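Local coordinates for hypothetical protein (Leishmania major, PDB 1R75) that is of unknown function but folds into two antiparallel beta-sheets and belongs to the uncharacterised DUF1935 family, at residues Phe22-Pro27 with Tyr56-Lys60; Glu49-Trp53 with Glu117-Trp123; His65-Asp71 with Lys100-Asp106. All coordinates share one frame; numbering follows the deposited sequence.

Overall arrangement
The fold has two antiparallel sheets and no helix. Interactions 1 and 2 both use strand 52-57 of the five-stranded sheet. Their centres are about 23 Å apart, on opposite sides of the chain's centre, and their segments alternate along the chain. Interaction 3 pairs strands 62-71 and 100-107 of the four-stranded sheet. Its centre is about 21 Å from that of interaction 1 and about 13 Å from that of interaction 2. Interaction 1 closes before interaction 3 opens, and interaction 3 is nested inside the loop closed by interaction 2. These two touch: Val120 packs on Phe70. Segment 117-123 leads from strand 112-117 into strand 123-132, so the chain passes between the sheets here.

Interaction 1 (Phe22-Pro27 with Tyr56-Lys60); sequences FKNGKP and YNDSK
Asp58 and Tyr56 meet Phe22, Lys23, Asn24 and Pro27 in a surface contact, both polar and aromatic, where the loop before strand 33-36 meets the end of strand 52-57 and the turn that follows. Asp58 accepts two backbone N-H groups from the loop, and Tyr56 packs its edge toward Phe22 and one face under Pro27.

The Asp58 carboxylate grips consecutive residues. Lys23 N donates to Asp58 OD2 at 2.9 Å, on the syn lone pair of that oxygen. Asn24 N donates to Asp58 OD1 at 3.1 Å, also from the syn side but 27° out of the carboxylate plane. With CG anti to the backbone N (chi1 -162°), Asp58 presents both oxygens to the loop. Asn24 returns the grip with its side chain: Asn24 ND2 donates to Asp58 O at 2.8 Å, close to the plane of its own amide. Asn24 is therefore tied to Asp58 by both main chain and side chain. The Lys60 chain bends near its end and brings CE to 3.3 Å from Asn24 OD1.

The Tyr56 edge and the face of the Phe22 ring form a T-shaped pair with centroids 5.1 Å apart and planes at 74°. Pro27 lies over one face of the Tyr56 ring in a CH-pi contact, with Pro27 CD 4.0 Å from the ring centroid. On the opposite face is the backbone N of Asp58. Phe22 also forms an edge-to-face pair with Tyr43, and Pro27 touches Ile45 and Thr112.

Asn57 OD1 accepts from Ser59 N, which makes an Asx turn at the strand end. The whole is a loop pinned against the five-stranded antiparallel sheet, on strands 42-47, 52-57 and 112-117, with a carboxylate binding two successive backbone amides.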
loop_
_atom_site.group_PDB
_atom_site.type_symbol
_atom_site.label_atom_id
_atom_site.label_comp_id
_atom_site.label_asym_id
_atom_site.label_seq_id
_atom_site.Cartn_x
_atom_site.Cartn_y
_atom_site.Cartn_z
ATOM N N PHE A 22 15.949 4.315 -0.827
ATOM C CA PHE A 22 14.965 5.362 -0.670
ATOM C C PHE A 22 15.635 6.717 -0.811
ATOM O O PHE A 22 16.686 6.961 -0.212
ATOM C CB PHE A 22 14.271 5.229 0.690
ATOM C CG PHE A 22 13.663 3.875 0.922
ATOM C CD1 PHE A 22 12.734 3.365 0.027
ATOM C CD2 PHE A 22 14.005 3.123 2.039
ATOM C CE1 PHE A 22 12.152 2.107 0.229
ATOM C CE2 PHE A 22 13.463 1.874 2.240
ATOM C CZ PHE A 22 12.502 1.367 1.329
ATOM N N LYS A 23 15.038 7.586 -1.619
ATOM C CA LYS A 23 15.542 8.941 -1.820
ATOM C C LYS A 23 15.113 9.922 -0.725
ATOM O O LYS A 23 15.930 10.724 -0.260
ATOM C CB LYS A 23 15.124 9.483 -3.198
ATOM C CG LYS A 23 15.460 8.550 -4.381
ATOM C CD LYS A 23 15.753 9.281 -5.738
ATOM C CE LYS A 23 16.802 8.476 -6.585
ATOM N NZ LYS A 23 16.762 8.774 -8.044
ATOM N N ASN A 24 13.855 9.877 -0.296
ATOM C CA ASN A 24 13.306 10.968 0.498
ATOM C C ASN A 24 12.872 10.697 1.940
ATOM O O ASN A 24 12.389 11.589 2.642
ATOM C CB ASN A 24 12.123 11.529 -0.281
ATOM C CG ASN A 24 12.539 11.984 -1.625
ATOM O OD1 ASN A 24 13.607 12.609 -1.746
ATOM N ND2 ASN A 24 11.766 11.664 -2.655
ATOM N N GLY A 25 13.019 9.477 2.387
ATOM C CA GLY A 25 12.500 9.124 3.676
ATOM C C GLY A 25 12.668 7.648 3.846
ATOM O O GLY A 25 13.345 7.029 3.079
ATOM N N LYS A 26 12.071 7.095 4.897
ATOM C CA LYS A 26 12.082 5.660 5.079
ATOM C C LYS A 26 10.760 5.184 5.661
ATOM O O LYS A 26 10.126 5.894 6.399
ATOM C CB LYS A 26 13.206 5.221 6.007
ATOM C CG LYS A 26 13.334 6.010 7.243
ATOM C CD LYS A 26 14.515 5.493 8.071
ATOM C CE LYS A 26 14.518 6.115 9.466
ATOM N NZ LYS A 26 15.159 5.196 10.457
ATOM N N PRO A 27 10.429 3.933 5.371
ATOM C CA PRO A 27 9.285 3.276 5.996
ATOM C C PRO A 27 9.422 3.208 7.504
ATOM O O PRO A 27 10.553 3.285 8.040
ATOM C CB PRO A 27 9.332 1.875 5.419
ATOM C CG PRO A 27 10.168 1.936 4.262
ATOM C CD PRO A 27 11.190 3.004 4.513
ATOM N N TYR A 56 4.848 2.033 1.431
ATOM C CA TYR A 56 5.613 3.238 1.700
ATOM C C TYR A 56 5.663 4.076 0.417
ATOM O O TYR A 56 5.927 3.536 -0.655
ATOM C CB TYR A 56 7.027 2.879 2.235
ATOM C CG TYR A 56 7.950 4.058 2.234
ATOM C CD1 TYR A 56 7.734 5.123 3.111
ATOM C CD2 TYR A 56 8.999 4.145 1.345
ATOM C CE1 TYR A 56 8.527 6.260 3.068
ATOM C CE2 TYR A 56 9.804 5.277 1.288
ATOM C CZ TYR A 56 9.586 6.293 2.169
ATOM O OH TYR A 56 10.344 7.401 2.140
ATOM N N ASN A 57 5.368 5.359 0.533
ATOM C CA ASN A 57 5.358 6.299 -0.567
ATOM C C ASN A 57 6.643 7.170 -0.383
ATOM O O ASN A 57 6.745 7.935 0.583
ATOM C CB ASN A 57 4.042 7.063 -0.515
ATOM C CG ASN A 57 3.972 8.239 -1.539
ATOM O OD1 ASN A 57 4.939 8.554 -2.269
ATOM N ND2 ASN A 57 2.833 8.878 -1.568
ATOM N N ASP A 58 7.638 6.954 -1.269
ATOM C CA ASP A 58 8.894 7.719 -1.262
ATOM C C ASP A 58 8.844 9.063 -2.068
ATOM O O ASP A 58 9.851 9.731 -2.252
ATOM C CB ASP A 58 10.000 6.813 -1.781
ATOM C CG ASP A 58 11.391 7.315 -1.434
ATOM O OD1 ASP A 58 11.628 7.783 -0.290
ATOM O OD2 ASP A 58 12.285 7.250 -2.288
ATOM N N SER A 59 7.671 9.463 -2.515
ATOM C CA SER A 59 7.489 10.769 -3.073
ATOM C C SER A 59 7.329 11.837 -2.027
ATOM O O SER A 59 6.673 11.643 -1.036
ATOM C CB SER A 59 6.246 10.806 -3.959
ATOM O OG SER A 59 6.190 12.070 -4.559
ATOM N N LYS A 60 7.831 13.033 -2.300
ATOM C CA LYS A 60 7.550 14.189 -1.438
ATOM C C LYS A 60 6.262 14.838 -1.804
ATOM O O LYS A 60 5.720 15.580 -0.994
ATOM C CB LYS A 60 8.663 15.286 -1.560
ATOM C CG LYS A 60 10.052 14.789 -1.201
ATOM C CD LYS A 60 11.098 15.966 -1.277
ATOM C CE LYS A 60 12.288 15.651 -2.168
ATOM N NZ LYS A 60 11.964 15.360 -3.609
#

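Interaction 2 (Glu49-Trp53 with Glu117-Trp123); sequences EARRW and EGSVTGW
Trp53 sets the edge of its indole against the face of Trp123. Trp53 CH2 sits 3.5 Å above the Trp123 ring plane, over the ring centre, and the two planes are 76° apart. This is a T-shaped pair. Trp123 CG lies between its backbone N and carbonyl carbon (chi1 59°), and the ring stands across the end of Trp53. The carbonyl O of Thr121 is at the edge of the Trp123 ring. Val120 CG2 lies 4.0 Å above one face of Trp53, toward the rim. The Arg51 guanidinium has Gly118 CA over one face and Ser119 CB at its edge. Ala50 CB lies 3.6 Å above one face of the Arg52 guanidinium, over its centre.

Gly118 N donates to Arg51 O at 2.7 Å. Beside this bond, Arg52 and Glu117 form an antiparallel non-hydrogen-bonded pair. Their side chains run side by side. Glu117 OE1 touches Arg52 CD at 3.4 Å but stays 4.6 Å from Arg52 NH1, beyond a salt bridge.

Arg51 and Arg52 together lie opposite Asp47, which fits a G1 beta bulge, at the start of strand 52-57. At Gly118 the chain turns a corner out of strand 112-117, and Val120 and Trp123 reach Phe70 of strand 62-71.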
loop_
_atom_site.group_PDB
_atom_site.type_symbol
_atom_site.label_atom_id
_atom_site.label_comp_id
_atom_site.label_asym_id
_atom_site.label_seq_id
_atom_site.Cartn_x
_atom_site.Cartn_y
_atom_site.Cartn_z
ATOM N N GLU A 49 7.305 -12.982 8.923
ATOM C CA GLU A 49 7.056 -13.380 10.341
ATOM C C GLU A 49 5.753 -12.807 10.864
ATOM O O GLU A 49 4.966 -13.488 11.554
ATOM C CB GLU A 49 8.251 -12.990 11.266
ATOM C CG GLU A 49 8.019 -13.036 12.802
ATOM C CD GLU A 49 8.803 -14.140 13.569
ATOM O OE1 GLU A 49 8.791 -15.328 13.144
ATOM O OE2 GLU A 49 9.430 -13.829 14.630
ATOM N N ALA A 50 5.456 -11.567 10.514
ATOM C CA ALA A 50 4.220 -10.945 11.023
ATOM C C ALA A 50 2.997 -11.204 10.115
ATOM O O ALA A 50 1.869 -10.883 10.473
ATOM C CB ALA A 50 4.468 -9.439 11.135
ATOM N N ARG A 51 3.262 -11.776 8.937
ATOM C CA ARG A 51 2.319 -12.039 7.851
ATOM C C ARG A 51 1.524 -10.751 7.443
ATOM O O ARG A 51 0.309 -10.761 7.348
ATOM C CB ARG A 51 1.410 -13.190 8.171
ATOM C CG ARG A 51 2.173 -14.547 8.061
ATOM C CD ARG A 51 1.387 -15.813 8.483
ATOM N NE ARG A 51 0.001 -15.911 8.005
ATOM C CZ ARG A 51 -1.073 -15.936 8.817
ATOM N NH1 ARG A 51 -0.944 -15.805 10.144
ATOM N NH2 ARG A 51 -2.297 -16.053 8.312
ATOM N N ARG A 52 2.273 -9.726 7.173
ATOM C CA ARG A 52 1.750 -8.365 7.059
ATOM C C ARG A 52 2.339 -7.650 5.874
ATOM O O ARG A 52 3.546 -7.764 5.563
ATOM C CB ARG A 52 2.190 -7.679 8.305
ATOM C CG ARG A 52 1.746 -6.353 8.563
ATOM C CD ARG A 52 2.076 -6.039 10.101
ATOM N NE ARG A 52 3.507 -5.780 10.338
ATOM C CZ ARG A 52 4.110 -5.890 11.519
ATOM N NH1 ARG A 52 3.421 -6.251 12.643
ATOM N NH2 ARG A 52 5.380 -5.604 11.607
ATOM N N TRP A 53 1.506 -6.839 5.237
ATOM C CA TRP A 53 1.956 -5.929 4.200
ATOM C C TRP A 53 1.685 -4.492 4.569
ATOM O O TRP A 53 0.622 -4.187 5.169
ATOM C CB TRP A 53 1.177 -6.157 2.960
ATOM C CG TRP A 53 1.396 -7.359 2.179
ATOM C CD1 TRP A 53 2.122 -8.468 2.473
ATOM C CD2 TRP A 53 0.825 -7.578 0.876
ATOM N NE1 TRP A 53 2.029 -9.395 1.430
ATOM C CE2 TRP A 53 1.210 -8.874 0.453
ATOM C CE3 TRP A 53 -0.006 -6.820 0.048
ATOM C CZ2 TRP A 53 0.807 -9.396 -0.808
ATOM C CZ3 TRP A 53 -0.365 -7.341 -1.239
ATOM C CH2 TRP A 53 -0.003 -8.594 -1.604
ATOM N N GLU A 117 -3.117 -8.078 6.796
ATOM C CA GLU A 117 -2.381 -9.088 7.534
ATOM C C GLU A 117 -3.088 -10.412 7.400
ATOM O O GLU A 117 -4.315 -10.489 7.468
ATOM C CB GLU A 117 -2.360 -8.630 9.008
ATOM C CG GLU A 117 -1.660 -9.567 9.943
ATOM C CD GLU A 117 -1.145 -8.867 11.236
ATOM O OE1 GLU A 117 -0.668 -7.704 11.155
ATOM O OE2 GLU A 117 -1.203 -9.529 12.300
ATOM N N GLY A 118 -2.310 -11.468 7.186
ATOM C CA GLY A 118 -2.842 -12.808 7.144
ATOM C C GLY A 118 -2.237 -13.579 5.969
ATOM O O GLY A 118 -1.144 -13.297 5.577
ATOM N N SER A 119 -2.979 -14.500 5.405
ATOM C CA SER A 119 -2.451 -15.383 4.382
ATOM C C SER A 119 -2.958 -15.000 3.033
ATOM O O SER A 119 -4.126 -15.049 2.755
ATOM C CB SER A 119 -2.694 -16.847 4.748
ATOM O OG SER A 119 -4.073 -17.135 4.839
ATOM N N VAL A 120 -2.046 -14.615 2.171
ATOM C CA VAL A 120 -2.419 -14.069 0.874
ATOM C C VAL A 120 -2.219 -15.223 -0.106
ATOM O O VAL A 120 -1.119 -15.840 -0.064
ATOM C CB VAL A 120 -1.521 -12.926 0.531
ATOM C CG1 VAL A 120 -1.834 -12.436 -0.882
ATOM C CG2 VAL A 120 -1.714 -11.773 1.561
ATOM N N THR A 121 -3.157 -15.392 -1.014
ATOM C CA THR A 121 -3.091 -16.385 -2.092
ATOM C C THR A 121 -2.911 -15.594 -3.382
ATOM O O THR A 121 -1.934 -14.840 -3.469
ATOM C CB THR A 121 -4.285 -17.292 -2.147
ATOM O OG1 THR A 121 -5.514 -16.558 -2.355
ATOM C CG2 THR A 121 -4.408 -18.066 -0.827
ATOM N N GLY A 122 -3.795 -15.716 -4.347
ATOM C CA GLY A 122 -3.729 -14.900 -5.559
ATOM C C GLY A 122 -4.095 -13.452 -5.217
ATOM O O GLY A 122 -5.002 -13.208 -4.390
ATOM N N TRP A 123 -3.432 -12.489 -5.856
ATOM C CA TRP A 123 -3.789 -11.107 -5.704
ATOM C C TRP A 123 -3.375 -10.406 -6.953
ATOM O O TRP A 123 -2.471 -10.902 -7.676
ATOM C CB TRP A 123 -3.056 -10.468 -4.549
ATOM C CG TRP A 123 -1.529 -10.493 -4.608
ATOM C CD1 TRP A 123 -0.734 -11.543 -4.264
ATOM C CD2 TRP A 123 -0.665 -9.452 -4.983
ATOM N NE1 TRP A 123 0.580 -11.231 -4.417
ATOM C CE2 TRP A 123 0.662 -9.944 -4.858
ATOM C CE3 TRP A 123 -0.846 -8.187 -5.491
ATOM C CZ2 TRP A 123 1.771 -9.197 -5.148
ATOM C CZ3 TRP A 123 0.292 -7.415 -5.767
ATOM C CH2 TRP A 123 1.589 -7.923 -5.584
#

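Interaction 3 (His65-Asp71 with Lys100-Asp106); sequences HVAVLFD and KYLCEVD
Lys100, Phe70 and His65 have the most surface buried in this strand pair. Lys100 NZ forms a salt bridge with Asp71 OD1 at 2.6 Å. The two side chains lie side by side. The lysine nitrogen comes from above the carboxylate plane, 59° out of it. Bends at chi2 and chi4 take the lysine chain past the backbone, with CB against Phe70 O.

Phe70 is on the face that also carries Val66, Val68, Tyr101, Cys103 and Val105. With CG anti to the carbonyl carbon (chi1 -64°), its ring comes beside Cys103 SG. The sulfur approaches obliquely, 3.9 Å from Phe70 CE2, a sulfur-aromatic contact. Val68 CG1 sits 3.6 Å above one face of the Phe70 ring, toward the rim. Tyr101 O is at the ring edge.

His65 is at the far end, on the face that also carries Ala67, Leu69, Leu102 and Glu104. His65 NE2 donates to Glu104 OE1 at 2.9 Å, but the bond is weak, with an N-H...O angle of 130°. Along the same face, Leu69 CG packs on Leu102 CD1 at 3.7 Å.

Between these ends the backbones are regularly antiparallel. The hydrogen-bonded pairs Val66-Val105, Val68-Cys103 and Phe70-Tyr101 give six bonds; Phe70 N to Tyr101 O is 2.8 Å.

The pair forms the middle of the four-stranded sheet. Strand 123-132 adjoins 62-71, and strand 83-86 adjoins 100-107. Val68, Phe70, Cys103 and Val105 touch Phe115 of strand 112-117, which belongs to the other sheet.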
loop_
_atom_site.group_PDB
_atom_site.type_symbol
_atom_site.label_atom_id
_atom_site.label_comp_id
_atom_site.label_asym_id
_atom_site.label_seq_id
_atom_site.Cartn_x
_atom_site.Cartn_y
_atom_site.Cartn_z
ATOM N N HIS A 65 -3.152 6.238 -4.394
ATOM C CA HIS A 65 -4.290 5.411 -3.978
ATOM C C HIS A 65 -4.065 4.035 -4.535
ATOM O O HIS A 65 -3.833 3.900 -5.724
ATOM C CB HIS A 65 -5.605 5.946 -4.561
ATOM C CG HIS A 65 -6.800 5.087 -4.278
ATOM N ND1 HIS A 65 -7.513 4.445 -5.271
ATOM C CD2 HIS A 65 -7.383 4.722 -3.109
ATOM C CE1 HIS A 65 -8.470 3.722 -4.725
ATOM N NE2 HIS A 65 -8.429 3.890 -3.421
ATOM N N VAL A 66 -4.094 3.013 -3.692
ATOM C CA VAL A 66 -3.804 1.662 -4.133
ATOM C C VAL A 66 -4.961 0.764 -3.724
ATOM O O VAL A 66 -5.487 0.874 -2.619
ATOM C CB VAL A 66 -2.426 1.149 -3.671
ATOM C CG1 VAL A 66 -2.224 1.271 -2.209
ATOM C CG2 VAL A 66 -2.153 -0.340 -4.156
ATOM N N ALA A 67 -5.449 -0.030 -4.659
ATOM C CA ALA A 67 -6.393 -1.072 -4.340
ATOM C C ALA A 67 -5.952 -2.390 -4.940
ATOM O O ALA A 67 -5.545 -2.454 -6.111
ATOM C CB ALA A 67 -7.797 -0.763 -4.867
ATOM N N VAL A 68 -6.110 -3.451 -4.144
ATOM C CA VAL A 68 -5.653 -4.753 -4.469
ATOM C C VAL A 68 -6.828 -5.707 -4.293
ATOM O O VAL A 68 -7.567 -5.628 -3.330
ATOM C CB VAL A 68 -4.510 -5.183 -3.566
ATOM C CG1 VAL A 68 -4.128 -6.630 -3.830
ATOM C CG2 VAL A 68 -3.262 -4.246 -3.694
ATOM N N LEU A 69 -6.984 -6.600 -5.231
ATOM C CA LEU A 69 -8.011 -7.612 -5.209
ATOM C C LEU A 69 -7.368 -8.935 -4.887
ATOM O O LEU A 69 -6.435 -9.360 -5.595
ATOM C CB LEU A 69 -8.569 -7.782 -6.595
ATOM C CG LEU A 69 -9.536 -6.851 -7.172
ATOM C CD1 LEU A 69 -9.398 -6.919 -8.755
ATOM C CD2 LEU A 69 -10.973 -7.247 -6.631
ATOM N N PHE A 70 -7.862 -9.586 -3.851
ATOM C CA PHE A 70 -7.376 -10.823 -3.312
ATOM C C PHE A 70 -8.378 -11.947 -3.600
ATOM O O PHE A 70 -9.625 -11.720 -3.636
ATOM C CB PHE A 70 -7.124 -10.695 -1.830
ATOM C CG PHE A 70 -6.072 -9.750 -1.444
ATOM C CD1 PHE A 70 -4.733 -10.159 -1.244
ATOM C CD2 PHE A 70 -6.434 -8.433 -1.061
ATOM C CE1 PHE A 70 -3.783 -9.276 -0.835
ATOM C CE2 PHE A 70 -5.472 -7.589 -0.602
ATOM C CZ PHE A 70 -4.173 -7.984 -0.474
ATOM N N ASP A 71 -7.853 -13.078 -4.012
ATOM C CA ASP A 71 -8.658 -14.246 -4.292
ATOM C C ASP A 71 -9.333 -14.802 -3.018
ATOM O O ASP A 71 -8.906 -14.582 -1.882
ATOM C CB ASP A 71 -7.858 -15.393 -4.932
ATOM C CG ASP A 71 -7.362 -15.083 -6.315
ATOM O OD1 ASP A 71 -7.765 -14.019 -6.951
ATOM O OD2 ASP A 71 -6.578 -15.920 -6.859
ATOM N N LYS A 100 -14.163 -12.088 -4.383
ATOM C CA LYS A 100 -12.815 -11.599 -4.083
ATOM C C LYS A 100 -12.936 -10.556 -2.985
ATOM O O LYS A 100 -14.045 -10.128 -2.630
ATOM C CB LYS A 100 -12.239 -10.977 -5.321
ATOM C CG LYS A 100 -12.181 -11.993 -6.440
ATOM C CD LYS A 100 -11.015 -11.832 -7.374
ATOM C CE LYS A 100 -11.101 -12.943 -8.446
ATOM N NZ LYS A 100 -10.050 -14.025 -8.200
ATOM N N TYR A 101 -11.809 -10.177 -2.444
ATOM C CA TYR A 101 -11.697 -9.162 -1.404
ATOM C C TYR A 101 -10.966 -7.989 -2.019
ATOM O O TYR A 101 -9.871 -8.143 -2.553
ATOM C CB TYR A 101 -10.929 -9.678 -0.257
ATOM C CG TYR A 101 -11.422 -10.988 0.275
ATOM C CD1 TYR A 101 -12.598 -11.045 1.063
ATOM C CD2 TYR A 101 -10.750 -12.156 0.022
ATOM C CE1 TYR A 101 -13.075 -12.240 1.559
ATOM C CE2 TYR A 101 -11.211 -13.345 0.478
ATOM C CZ TYR A 101 -12.372 -13.405 1.255
ATOM O OH TYR A 101 -12.788 -14.654 1.733
ATOM N N LEU A 102 -11.559 -6.832 -1.976
ATOM C CA LEU A 102 -10.926 -5.622 -2.410
ATOM C C LEU A 102 -10.516 -4.821 -1.210
ATOM O O LEU A 102 -11.350 -4.549 -0.319
ATOM C CB LEU A 102 -11.890 -4.865 -3.289
ATOM C CG LEU A 102 -11.327 -3.640 -3.978
ATOM C CD1 LEU A 102 -10.330 -3.994 -4.989
ATOM C CD2 LEU A 102 -12.543 -2.916 -4.610
ATOM N N CYS A 103 -9.230 -4.508 -1.129
ATOM C CA CYS A 103 -8.652 -3.669 -0.088
ATOM C C CYS A 103 -7.937 -2.488 -0.636
ATOM O O CYS A 103 -7.235 -2.565 -1.645
ATOM C CB CYS A 103 -7.653 -4.415 0.758
ATOM S SG CYS A 103 -8.233 -5.868 1.608
ATOM N N GLU A 104 -8.161 -1.327 -0.023
ATOM C CA GLU A 104 -7.669 -0.110 -0.609
ATOM C C GLU A 104 -7.255 0.870 0.463
ATOM O O GLU A 104 -7.891 0.899 1.565
ATOM C CB GLU A 104 -8.701 0.488 -1.521
ATOM C CG GLU A 104 -9.873 1.068 -0.880
ATOM C CD GLU A 104 -10.940 1.574 -1.921
ATOM O OE1 GLU A 104 -10.596 1.982 -3.064
ATOM O OE2 GLU A 104 -12.146 1.595 -1.565
ATOM N N VAL A 105 -6.252 1.698 0.149
ATOM C CA VAL A 105 -5.750 2.679 1.096
ATOM C C VAL A 105 -5.145 3.832 0.274
ATOM O O VAL A 105 -4.700 3.656 -0.865
ATOM C CB VAL A 105 -4.701 2.049 2.110
ATOM C CG1 VAL A 105 -3.389 1.748 1.422
ATOM C CG2 VAL A 105 -4.575 2.884 3.397
ATOM N N ASP A 106 -5.148 5.012 0.862
ATOM C CA ASP A 106 -4.337 6.116 0.329
ATOM C C ASP A 106 -3.058 6.317 1.108
ATOM O O ASP A 106 -3.083 6.230 2.298
ATOM C CB ASP A 106 -5.168 7.396 0.393
ATOM C CG ASP A 106 -6.421 7.294 -0.420
ATOM O OD1 ASP A 106 -6.376 6.744 -1.553
ATOM O OD2 ASP A 106 -7.534 7.722 -0.010
#